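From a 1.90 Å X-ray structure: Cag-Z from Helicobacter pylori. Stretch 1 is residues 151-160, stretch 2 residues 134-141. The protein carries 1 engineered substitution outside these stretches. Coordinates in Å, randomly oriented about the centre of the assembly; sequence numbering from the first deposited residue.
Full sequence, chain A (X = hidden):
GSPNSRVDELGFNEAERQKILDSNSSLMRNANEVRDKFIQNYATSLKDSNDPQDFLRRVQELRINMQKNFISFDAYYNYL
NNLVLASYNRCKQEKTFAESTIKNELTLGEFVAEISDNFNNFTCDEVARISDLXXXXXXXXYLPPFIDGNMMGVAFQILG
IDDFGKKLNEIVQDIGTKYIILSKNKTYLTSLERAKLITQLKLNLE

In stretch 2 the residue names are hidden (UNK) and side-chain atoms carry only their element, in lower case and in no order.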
# COMPACT_ATOMS: atom_id res chain seq x y z
N MSE A 151 6.11 -23.42 0.74
CA MSE A 151 4.99 -23.50 1.67
C MSE A 151 4.63 -22.09 2.13
O MSE A 151 3.45 -21.85 2.37
CB MSE A 151 5.27 -24.42 2.85
CG MSE A 151 5.26 -25.91 2.58
SE MSE A 151 3.75 -26.58 1.85
CE MSE A 151 3.46 -28.00 2.87
N MSE A 152 5.57 -21.15 2.24
CA MSE A 152 5.16 -19.78 2.57
C MSE A 152 4.30 -19.24 1.43
O MSE A 152 3.28 -18.57 1.66
CB MSE A 152 6.33 -18.84 2.82
CG MSE A 152 6.86 -18.83 4.25
SE MSE A 152 8.44 -17.92 4.36
CE MSE A 152 7.86 -16.32 3.80
N GLY A 153 4.69 -19.56 0.20
CA GLY A 153 3.95 -19.14 -0.98
C GLY A 153 2.50 -19.56 -0.90
O GLY A 153 1.57 -18.76 -1.07
N VAL A 154 2.29 -20.85 -0.63
CA VAL A 154 0.93 -21.37 -0.50
C VAL A 154 0.15 -20.71 0.64
O VAL A 154 -1.04 -20.42 0.48
CB VAL A 154 1.00 -22.90 -0.31
CG1 VAL A 154 -0.38 -23.50 -0.12
CG2 VAL A 154 1.71 -23.51 -1.51
N ALA A 155 0.79 -20.49 1.78
CA ALA A 155 0.19 -19.83 2.94
C ALA A 155 -0.20 -18.42 2.53
O ALA A 155 -1.28 -17.95 2.87
CB ALA A 155 1.09 -19.81 4.16
N PHE A 156 0.67 -17.74 1.78
CA PHE A 156 0.30 -16.42 1.28
C PHE A 156 -0.98 -16.49 0.46
O PHE A 156 -1.87 -15.64 0.48
CB PHE A 156 1.43 -15.83 0.43
CG PHE A 156 2.59 -15.26 1.22
CD1 PHE A 156 3.89 -15.50 0.80
CD2 PHE A 156 2.38 -14.49 2.34
CE1 PHE A 156 4.97 -14.97 1.49
CE2 PHE A 156 3.45 -13.94 3.03
CZ PHE A 156 4.74 -14.18 2.61
N GLN A 157 -1.07 -17.58 -0.31
CA GLN A 157 -2.25 -17.68 -1.18
C GLN A 157 -3.46 -18.01 -0.31
O GLN A 157 -4.53 -17.43 -0.47
CB GLN A 157 -2.02 -18.71 -2.29
CG GLN A 157 -0.89 -18.31 -3.23
CD GLN A 157 -0.53 -19.34 -4.29
OE1 GLN A 157 -0.09 -20.45 -4.01
NE2 GLN A 157 -0.70 -18.97 -5.55
N ILE A 158 -3.31 -18.94 0.63
CA ILE A 158 -4.51 -19.29 1.42
C ILE A 158 -4.97 -18.15 2.30
O ILE A 158 -6.16 -18.02 2.57
CB ILE A 158 -4.28 -20.52 2.31
CG1 ILE A 158 -3.92 -21.80 1.54
CG2 ILE A 158 -5.48 -20.76 3.22
CD1 ILE A 158 -3.32 -22.85 2.46
N LEU A 159 -4.05 -17.30 2.75
CA LEU A 159 -4.46 -16.19 3.61
C LEU A 159 -4.99 -14.98 2.87
O LEU A 159 -5.38 -13.99 3.49
CB LEU A 159 -3.27 -15.76 4.50
CG LEU A 159 -2.78 -16.85 5.46
CD1 LEU A 159 -1.53 -16.40 6.20
CD2 LEU A 159 -3.85 -17.23 6.48
N GLY A 160 -5.03 -15.02 1.54
CA GLY A 160 -5.60 -13.87 0.84
C GLY A 160 -4.56 -12.83 0.48
O GLY A 160 -4.87 -11.82 -0.16
N UNK A 134 0.27 -5.93 4.97
CA UNK A 134 -0.61 -7.05 4.64
C UNK A 134 0.17 -8.37 4.66
O UNK A 134 -0.34 -9.39 5.11
c UNK A 134 -2.28 -5.68 3.38
c UNK A 134 -1.29 -6.84 3.28
c UNK A 134 -2.01 -8.11 2.83
N UNK A 135 1.41 -8.28 4.19
CA UNK A 135 2.30 -9.42 4.20
C UNK A 135 2.55 -9.89 5.64
O UNK A 135 2.72 -11.09 5.86
c UNK A 135 3.62 -9.10 3.53
N UNK A 136 2.58 -8.99 6.62
CA UNK A 136 2.82 -9.41 7.99
C UNK A 136 1.69 -10.19 8.63
O UNK A 136 1.88 -10.61 9.78
o UNK A 136 1.85 -7.60 9.25
c UNK A 136 3.10 -8.16 8.86
N UNK A 137 0.54 -10.41 7.97
CA UNK A 137 -0.50 -11.31 8.51
C UNK A 137 -0.14 -12.79 8.41
O UNK A 137 -0.80 -13.70 8.92
o UNK A 137 -4.72 -6.88 10.30
c UNK A 137 -3.06 -7.56 8.72
c UNK A 137 -2.60 -9.91 8.44
c UNK A 137 -4.27 -9.19 10.03
c UNK A 137 -1.83 -11.05 7.77
c UNK A 137 -2.35 -8.58 8.10
c UNK A 137 -4.01 -7.88 9.68
c UNK A 137 -3.56 -10.20 9.40
N UNK A 138 0.95 -13.10 7.71
CA UNK A 138 1.65 -14.38 7.84
C UNK A 138 2.89 -14.03 8.68
O UNK A 138 3.90 -13.58 8.13
c UNK A 138 3.26 -16.82 5.23
c UNK A 138 2.04 -15.00 6.51
c UNK A 138 1.96 -17.38 7.31
c UNK A 138 2.81 -16.34 6.60
N UNK A 139 2.79 -14.16 9.99
CA UNK A 139 3.80 -13.54 10.85
C UNK A 139 5.08 -14.37 10.79
O UNK A 139 5.12 -15.54 11.16
c UNK A 139 1.77 -14.86 10.76
c UNK A 139 3.16 -13.58 12.23
c UNK A 139 2.25 -14.76 12.18
N UNK A 140 6.15 -13.76 10.31
CA UNK A 140 7.41 -14.50 10.19
C UNK A 140 7.85 -15.05 11.53
O UNK A 140 8.50 -16.10 11.60
c UNK A 140 9.72 -15.61 8.70
n UNK A 140 11.13 -18.14 8.52
n UNK A 140 10.45 -16.15 7.55
c UNK A 140 11.09 -17.31 7.48
n UNK A 140 11.71 -17.65 6.37
c UNK A 140 8.51 -13.59 9.64
c UNK A 140 9.30 -14.16 8.48
N UNK A 141 7.50 -14.38 12.63
CA UNK A 141 8.07 -14.87 13.88
C UNK A 141 7.37 -16.11 14.43
O UNK A 141 7.90 -16.63 15.42
c UNK A 141 8.06 -13.74 14.91
o UNK A 141 6.39 -11.97 13.53
o UNK A 141 5.10 -11.62 15.27
c UNK A 141 6.02 -12.24 14.69
c UNK A 141 6.69 -13.38 15.44

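Position 134 carries three side-chain carbons, one bonded to CA and bearing the other two. A fork at the first carbon with no heteroatom identifies Val134. No side-chain atom of Val134 is in contact with stretch 1, so the name rests on the side chain's own atoms, a fork of three carbons with no heteroatom; chi1 is t.

Position 135 has a single side-chain carbon and nothing beyond it, which makes it Ala135. Its CB points sideways, and Ala135 CB lies 4.9 Å from Phe156 CE2. The contact here belongs to the backbone: Ala135 O lies 4.1 Å from Phe156 CE2, at the edge of the ring and near its plane.

At position 136 one carbon is followed by one oxygen, the pattern of Ser136. The CA-to-CB bond points away from stretch 1, chi1 is p, and OG hydrogen-bonds to a residue just outside the stretch.

Position 137 shows one carbon leading to a six-carbon ring that bears an oxygen: Tyr137. CB points sideways and the end of the side chain leads away, so the ring takes little part; instead Tyr137 O meets Leu159 CD1 at 3.9 Å. The helix has given way to a type I turn from Ala135 to position 138, in which the backbone N of 138 donates to Ala135 O at 3.3 Å.

Position 138 has four carbons, forked at the second. The fork one carbon beyond CB identifies Leu138 and excludes the isomeric isoleucine, which would branch at CB. CB points toward stretch 1, with chi1 t and chi2 p. CD2 approaches Phe156 CE2 to 3.6 Å and Ala155 CB to 3.8 Å, whereas CD1 meets Leu159 CD1 at 3.8 Å.

Position 139 has three carbons closing a ring onto its own backbone N, so it can be assigned as Pro139. The ring has C-gamma endo pucker and makes no contact with stretch 1.

Position 140 runs through three carbons and a nitrogen to a carbon carrying two more nitrogens, a guanidinium, hence Arg140. Its CB points sideways but its end comes nearer: NH2 is 3.8 Å from Met152 SE, which sits over one face of the group. High B factors mean that this approach should be read with caution.

Position 141 has three carbons, the third bearing two oxygens: Glu141. This carboxylate side chain is exposed and out of reach of stretch 1.

The contact works mainly by apolar packing around Leu138, and no hydrogen bond crosses it. Leu138 is its centre, with 102 Å² covered out of 333 Å² buried on both sides together. Met152, Ala155, Phe156 and Leu159 recur at helical spacing and together line the surface that receives it. Leu138 CD2 lies 3.9 Å from the centroid of the Phe156 ring and 24° off its normal, a CH-pi contact over the face, while Met152 CG adds a looser approach to Leu138 CD2 at 4.2 Å.

Stretch 2, residues 134-141: VASYLPRE
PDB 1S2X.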